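Local coordinates for protein LAE5 (Uncultured bacterium, PDB 5JD3) that probably hydrolyses carboxylic ester bonds as a bacterial esterase of the GDSL-like lipase/acylhydrolase family, at residues I154-Y159 against N227-A232; Q195-R200 against H222-N227. One frame throughout, in Å; residues are numbered along the deposited sequence.

Contact 1: residues I154-Y159 against N227-A232; sequences ILLTPY and NAFLAA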
loop_
_atom_site.group_PDB
_atom_site.type_symbol
_atom_site.label_atom_id
_atom_site.label_comp_id
_atom_site.label_asym_id
_atom_site.label_seq_id
_atom_site.Cartn_x
_atom_site.Cartn_y
_atom_site.Cartn_z
ATOM N N ILE A 154 -6.603 -2.559 -6.453
ATOM C CA ILE A 154 -6.823 -2.117 -5.081
ATOM C C ILE A 154 -5.912 -0.951 -4.712
ATOM O O ILE A 154 -4.694 -1.026 -4.877
ATOM C CB ILE A 154 -6.593 -3.264 -4.074
ATOM C CG1 ILE A 154 -7.491 -4.460 -4.400
ATOM C CG2 ILE A 154 -6.838 -2.784 -2.655
ATOM C CD1 ILE A 154 -6.794 -5.562 -5.169
ATOM N N LEU A 155 -6.507 0.126 -4.212
ATOM C CA LEU A 155 -5.738 1.283 -3.771
ATOM C C LEU A 155 -5.755 1.399 -2.251
ATOM O O LEU A 155 -6.811 1.569 -1.643
ATOM C CB LEU A 155 -6.278 2.566 -4.405
ATOM C CG LEU A 155 -6.250 2.604 -5.935
ATOM C CD1 LEU A 155 -6.657 3.975 -6.453
ATOM C CD2 LEU A 155 -4.875 2.216 -6.452
ATOM N N LEU A 156 -4.578 1.297 -1.645
ATOM C CA LEU A 156 -4.446 1.432 -0.199
ATOM C C LEU A 156 -3.964 2.833 0.148
ATOM O O LEU A 156 -2.902 3.262 -0.304
ATOM C CB LEU A 156 -3.485 0.383 0.367
ATOM C CG LEU A 156 -3.901 -1.092 0.304
ATOM C CD1 LEU A 156 -3.615 -1.703 -1.062
ATOM C CD2 LEU A 156 -3.214 -1.888 1.404
ATOM N N THR A 157 -4.751 3.544 0.950
ATOM C CA THR A 157 -4.452 4.932 1.283
ATOM C C THR A 157 -3.142 5.063 2.055
ATOM O O THR A 157 -2.794 4.193 2.855
ATOM C CB THR A 157 -5.598 5.575 2.105
ATOM O OG1 THR A 157 -5.333 6.969 2.301
ATOM C CG2 THR A 157 -5.745 4.900 3.459
ATOM N N PRO A 158 -2.393 6.145 1.793
ATOM C CA PRO A 158 -1.233 6.438 2.634
ATOM C C PRO A 158 -1.702 6.807 4.033
ATOM O O PRO A 158 -2.844 7.235 4.192
ATOM C CB PRO A 158 -0.574 7.626 1.930
ATOM C CG PRO A 158 -1.691 8.279 1.181
ATOM C CD PRO A 158 -2.575 7.150 0.732
ATOM N N TYR A 159 -0.847 6.641 5.032
ATOM C CA TYR A 159 -1.261 6.912 6.398
ATOM C C TYR A 159 -0.201 7.661 7.188
ATOM O O TYR A 159 0.964 7.729 6.796
ATOM C CB TYR A 159 -1.610 5.606 7.121
ATOM C CG TYR A 159 -0.418 4.709 7.370
ATOM C CD1 TYR A 159 0.335 4.825 8.533
ATOM C CD2 TYR A 159 -0.044 3.749 6.444
ATOM C CE1 TYR A 159 1.428 4.012 8.759
ATOM C CE2 TYR A 159 1.044 2.930 6.669
ATOM C CZ TYR A 159 1.777 3.066 7.823
ATOM O OH TYR A 159 2.861 2.248 8.040
ATOM N N ASN A 227 -5.111 -6.416 7.947
ATOM C CA ASN A 227 -6.506 -6.695 8.273
ATOM C C ASN A 227 -7.474 -5.740 7.582
ATOM O O ASN A 227 -8.612 -6.106 7.290
ATOM C CB ASN A 227 -6.717 -6.647 9.786
ATOM C CG ASN A 227 -6.152 -7.865 10.490
ATOM O OD1 ASN A 227 -5.537 -8.728 9.863
ATOM N ND2 ASN A 227 -6.354 -7.939 11.799
ATOM N N ALA A 228 -7.022 -4.517 7.324
ATOM C CA ALA A 228 -7.824 -3.557 6.578
ATOM C C ALA A 228 -7.989 -4.031 5.139
ATOM O O ALA A 228 -9.071 -3.935 4.558
ATOM C CB ALA A 228 -7.186 -2.179 6.620
ATOM N N PHE A 229 -6.901 -4.551 4.579
ATOM C CA PHE A 229 -6.892 -5.101 3.229
ATOM C C PHE A 229 -7.818 -6.308 3.123
ATOM O O PHE A 229 -8.640 -6.394 2.209
ATOM C CB PHE A 229 -5.462 -5.488 2.832
ATOM C CG PHE A 229 -5.332 -6.018 1.430
ATOM C CD1 PHE A 229 -4.976 -5.177 0.389
ATOM C CD2 PHE A 229 -5.539 -7.361 1.156
ATOM C CE1 PHE A 229 -4.845 -5.660 -0.899
ATOM C CE2 PHE A 229 -5.413 -7.849 -0.130
ATOM C CZ PHE A 229 -5.065 -6.999 -1.158
ATOM N N LEU A 230 -7.671 -7.238 4.062
ATOM C CA LEU A 230 -8.455 -8.469 4.071
ATOM C C LEU A 230 -9.946 -8.198 4.223
ATOM O O LEU A 230 -10.769 -8.822 3.551
ATOM C CB LEU A 230 -7.977 -9.389 5.195
ATOM C CG LEU A 230 -6.565 -9.950 5.036
ATOM C CD1 LEU A 230 -6.069 -10.539 6.344
ATOM C CD2 LEU A 230 -6.526 -10.991 3.927
ATOM N N ALA A 231 -10.287 -7.267 5.108
ATOM C CA ALA A 231 -11.679 -6.906 5.347
ATOM C C ALA A 231 -12.306 -6.292 4.101
ATOM O O ALA A 231 -13.448 -6.597 3.756
ATOM C CB ALA A 231 -11.784 -5.947 6.523
ATOM N N ALA A 232 -11.550 -5.429 3.430
ATOM C CA ALA A 232 -12.026 -4.766 2.220
ATOM C C ALA A 232 -12.211 -5.762 1.080
ATOM O O ALA A 232 -13.048 -5.563 0.200
ATOM C CB ALA A 232 -11.062 -3.664 1.809
#
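Phe229 reaches from helix 219-232 to the end of strand 152-156, where its ring meets Ile154 and Leu156. The CA-CB bond of Phe229 does not itself aim at the strand. With CG anti to the backbone N (chi1 -178°), the ring swings across to the strand. From CB onward, the first atom to touch is ring carbon CD1. Phe229 CD1 sits 3.9 Å from Leu156 CD2, which approaches at the ring edge near its plane. Leu156 CD1 is almost as close, 4.0 Å from the same Phe229 CD1, so both ends of the leucine fork bear on one ring corner. One atom further out, Phe229 CE1 lies 3.9 Å from Ile154 CG2 and 4.1 Å from Leu156 CD1. The isoleucine methyl arrives obliquely, the two side chains crossing at about a right angle. On Ile154 the touching branch is CG2, set anti to the backbone N, while CG1 stands beside that nitrogen (chi1 -57°). Ile154 and Leu156, alternate residues of a strand, thus present their side chains on the same side of the sheet, facing the helix; the CA atoms of Leu156 and Phe229 are 7.8 Å apart. Ala108 of the neighbouring strand 106-110 and Leu63 of helix 59-70 also touch Phe229, and Val192 of the edge strand touches both aliphatic partners. This is helix-on-sheet packing inside an alpha/beta/alpha sandwich with a parallel central sheet. All three touching residues are buried and only carbon meets carbon, so at this contact the helix is probably held by shape fit, dispersion and the exclusion of water; carbon-carbon contacts by themselves fix no direction.

Contact 2: residues Q195-R200 against H222-N227; sequences QGAFDR and HQVIAN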
loop_
_atom_site.group_PDB
_atom_site.type_symbol
_atom_site.label_atom_id
_atom_site.label_comp_id
_atom_site.label_asym_id
_atom_site.label_seq_id
_atom_site.Cartn_x
_atom_site.Cartn_y
_atom_site.Cartn_z
ATOM N N GLN A 195 -5.661 4.264 6.848
ATOM C CA GLN A 195 -5.620 5.360 7.812
ATOM C C GLN A 195 -6.727 5.221 8.850
ATOM O O GLN A 195 -6.493 5.391 10.046
ATOM C CB GLN A 195 -5.740 6.709 7.099
ATOM C CG GLN A 195 -5.732 7.908 8.034
ATOM C CD GLN A 195 -4.410 8.075 8.755
ATOM O OE1 GLN A 195 -3.433 8.557 8.181
ATOM N NE2 GLN A 195 -4.372 7.677 10.022
ATOM N N GLY A 196 -7.931 4.909 8.382
ATOM C CA GLY A 196 -9.064 4.701 9.265
ATOM C C GLY A 196 -8.839 3.523 10.191
ATOM O O GLY A 196 -9.242 3.551 11.354
ATOM N N ALA A 197 -8.191 2.484 9.672
ATOM C CA ALA A 197 -7.871 1.302 10.463
ATOM C C ALA A 197 -6.943 1.664 11.615
ATOM O O ALA A 197 -7.126 1.199 12.740
ATOM C CB ALA A 197 -7.241 0.227 9.588
ATOM N N PHE A 198 -5.947 2.498 11.329
ATOM C CA PHE A 198 -5.040 2.973 12.366
ATOM C C PHE A 198 -5.772 3.872 13.357
ATOM O O PHE A 198 -5.511 3.819 14.558
ATOM C CB PHE A 198 -3.851 3.720 11.754
ATOM C CG PHE A 198 -2.726 2.819 11.321
ATOM C CD1 PHE A 198 -2.042 2.051 12.249
ATOM C CD2 PHE A 198 -2.345 2.750 9.991
ATOM C CE1 PHE A 198 -1.006 1.223 11.859
ATOM C CE2 PHE A 198 -1.308 1.923 9.594
ATOM C CZ PHE A 198 -0.638 1.160 10.529
ATOM N N ASP A 199 -6.694 4.687 12.850
ATOM C CA ASP A 199 -7.474 5.586 13.698
ATOM C C ASP A 199 -8.304 4.817 14.721
ATOM O O ASP A 199 -8.510 5.284 15.841
ATOM C CB ASP A 199 -8.388 6.474 12.849
ATOM C CG ASP A 199 -7.621 7.527 12.073
ATOM O OD1 ASP A 199 -6.396 7.653 12.289
ATOM O OD2 ASP A 199 -8.243 8.235 11.256
ATOM N N ARG A 200 -8.781 3.640 14.331
ATOM C CA ARG A 200 -9.532 2.785 15.241
ATOM C C ARG A 200 -8.613 2.186 16.300
ATOM O O ARG A 200 -8.965 2.120 17.478
ATOM C CB ARG A 200 -10.252 1.677 14.471
ATOM C CG ARG A 200 -11.655 2.050 14.021
ATOM C CD ARG A 200 -12.212 1.034 13.038
ATOM N NE ARG A 200 -11.813 1.332 11.666
ATOM C CZ ARG A 200 -11.523 0.411 10.754
ATOM N NH1 ARG A 200 -11.171 0.775 9.528
ATOM N NH2 ARG A 200 -11.581 -0.876 11.069
ATOM N N HIS A 222 1.616 -3.638 11.176
ATOM C CA HIS A 222 1.479 -4.244 9.857
ATOM C C HIS A 222 0.244 -5.139 9.798
ATOM O O HIS A 222 -0.365 -5.300 8.740
ATOM C CB HIS A 222 2.732 -5.043 9.495
ATOM C CG HIS A 222 3.869 -4.198 9.013
ATOM N ND1 HIS A 222 3.959 -3.742 7.715
ATOM C CD2 HIS A 222 4.968 -3.729 9.651
ATOM C CE1 HIS A 222 5.061 -3.029 7.575
ATOM N NE2 HIS A 222 5.692 -3.006 8.736
ATOM N N GLN A 223 -0.121 -5.717 10.938
ATOM C CA GLN A 223 -1.313 -6.552 11.015
ATOM C C GLN A 223 -2.562 -5.688 10.868
ATOM O O GLN A 223 -3.571 -6.128 10.317
ATOM C CB GLN A 223 -1.349 -7.330 12.332
ATOM C CG GLN A 223 -2.411 -8.419 12.380
ATOM C CD GLN A 223 -2.091 -9.590 11.471
ATOM O OE1 GLN A 223 -1.162 -10.356 11.731
ATOM N NE2 GLN A 223 -2.859 -9.734 10.397
ATOM N N VAL A 224 -2.484 -4.457 11.363
ATOM C CA VAL A 224 -3.560 -3.488 11.190
ATOM C C VAL A 224 -3.753 -3.192 9.709
ATOM O O VAL A 224 -4.879 -3.170 9.208
ATOM C CB VAL A 224 -3.273 -2.175 11.950
ATOM C CG1 VAL A 224 -4.219 -1.070 11.498
ATOM C CG2 VAL A 224 -3.373 -2.397 13.452
ATOM N N ILE A 225 -2.642 -2.977 9.010
ATOM C CA ILE A 225 -2.668 -2.734 7.574
ATOM C C ILE A 225 -3.221 -3.942 6.825
ATOM O O ILE A 225 -4.073 -3.804 5.946
ATOM C CB ILE A 225 -1.263 -2.407 7.033
ATOM C CG1 ILE A 225 -0.711 -1.149 7.705
ATOM C CG2 ILE A 225 -1.296 -2.232 5.524
ATOM C CD1 ILE A 225 0.693 -0.793 7.271
ATOM N N ALA A 226 -2.731 -5.123 7.186
ATOM C CA ALA A 226 -3.137 -6.360 6.531
ATOM C C ALA A 226 -4.622 -6.649 6.734
ATOM O O ALA A 226 -5.309 -7.072 5.808
ATOM C CB ALA A 226 -2.299 -7.524 7.042
ATOM N N ASN A 227 -5.111 -6.416 7.947
ATOM C CA ASN A 227 -6.506 -6.695 8.273
ATOM C C ASN A 227 -7.474 -5.740 7.582
ATOM O O ASN A 227 -8.612 -6.106 7.290
ATOM C CB ASN A 227 -6.717 -6.647 9.786
ATOM C CG ASN A 227 -6.152 -7.865 10.490
ATOM O OD1 ASN A 227 -5.537 -8.728 9.863
ATOM N ND2 ASN A 227 -6.354 -7.939 11.799
#
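The Phe198 ring carries Val224 CG1 over one face: this methyl stands 4.0 Å from the ring centroid and 17° off the normal, a CH-pi contact displaced toward the rim. Ile225 comes in obliquely at the far end of the ring, its CG1 lying 3.6 Å from Phe198 CZ. A second flat group, the guanidinium of Arg200, has one face over Ala197 CA of its own helix. Val224 CG1 also rests 3.8 Å from Ala197 CB, so a single methyl sits in the corner formed by the alanine and the phenyl face of the next residue. It gets there because Val224 holds CG1 anti to its backbone nitrogen (chi1 166°). An alanine in place of Phe198 would probably leave Val224 CG1 without its aromatic cover and open a gap beside Ile225 CG1. Small Ala197 lets the backbones come close, 6.5 Å between the CA atoms of Ala197 and Val224. Away from the interface each helix carries a side-chain bond between residues i and i+4. Gln195 NE2 gives a hydrogen bond of 3.0 Å to Asp199 OD1, reaching it from above the carboxylate plane, and Asp199 OD2 forms a salt bridge with Arg170. On the partner helix, Gln223 NE2 bonds to Asn227 OD1 at 2.9 Å. The axes of the two short segments pass 9.1 Å apart, with their N-to-C directions at 127°. Helix 194-201, which directly follows edge strand 190-192, packs across the final helix at its earlier turns. That helix has helix 59-70 as another neighbour, through His222, Gln223 and Ile225, and the ring of Tyr159, beyond strand 152-156, meets Phe198.

From the N terminus, the chain first enters contact 1 at strand 152-156. It then runs through helix 168-187 and edge strand 190-192 into helix 194-201, the first half of contact 2. A mostly irregular connection leads on to helix 219-232, whose earlier turns close contact 2 and whose last turns close contact 1. The shorter loop is thus nested within the longer, and Asn227 belongs to both. Tyr159 joins them directly: its CD1 lies 3.5 Å from Phe198 CE2, and its CE2 lies 3.8 Å from Ile225 CD1. Together the two contacts fasten the C-terminal helix to the sheet and to the short helix after its edge strand.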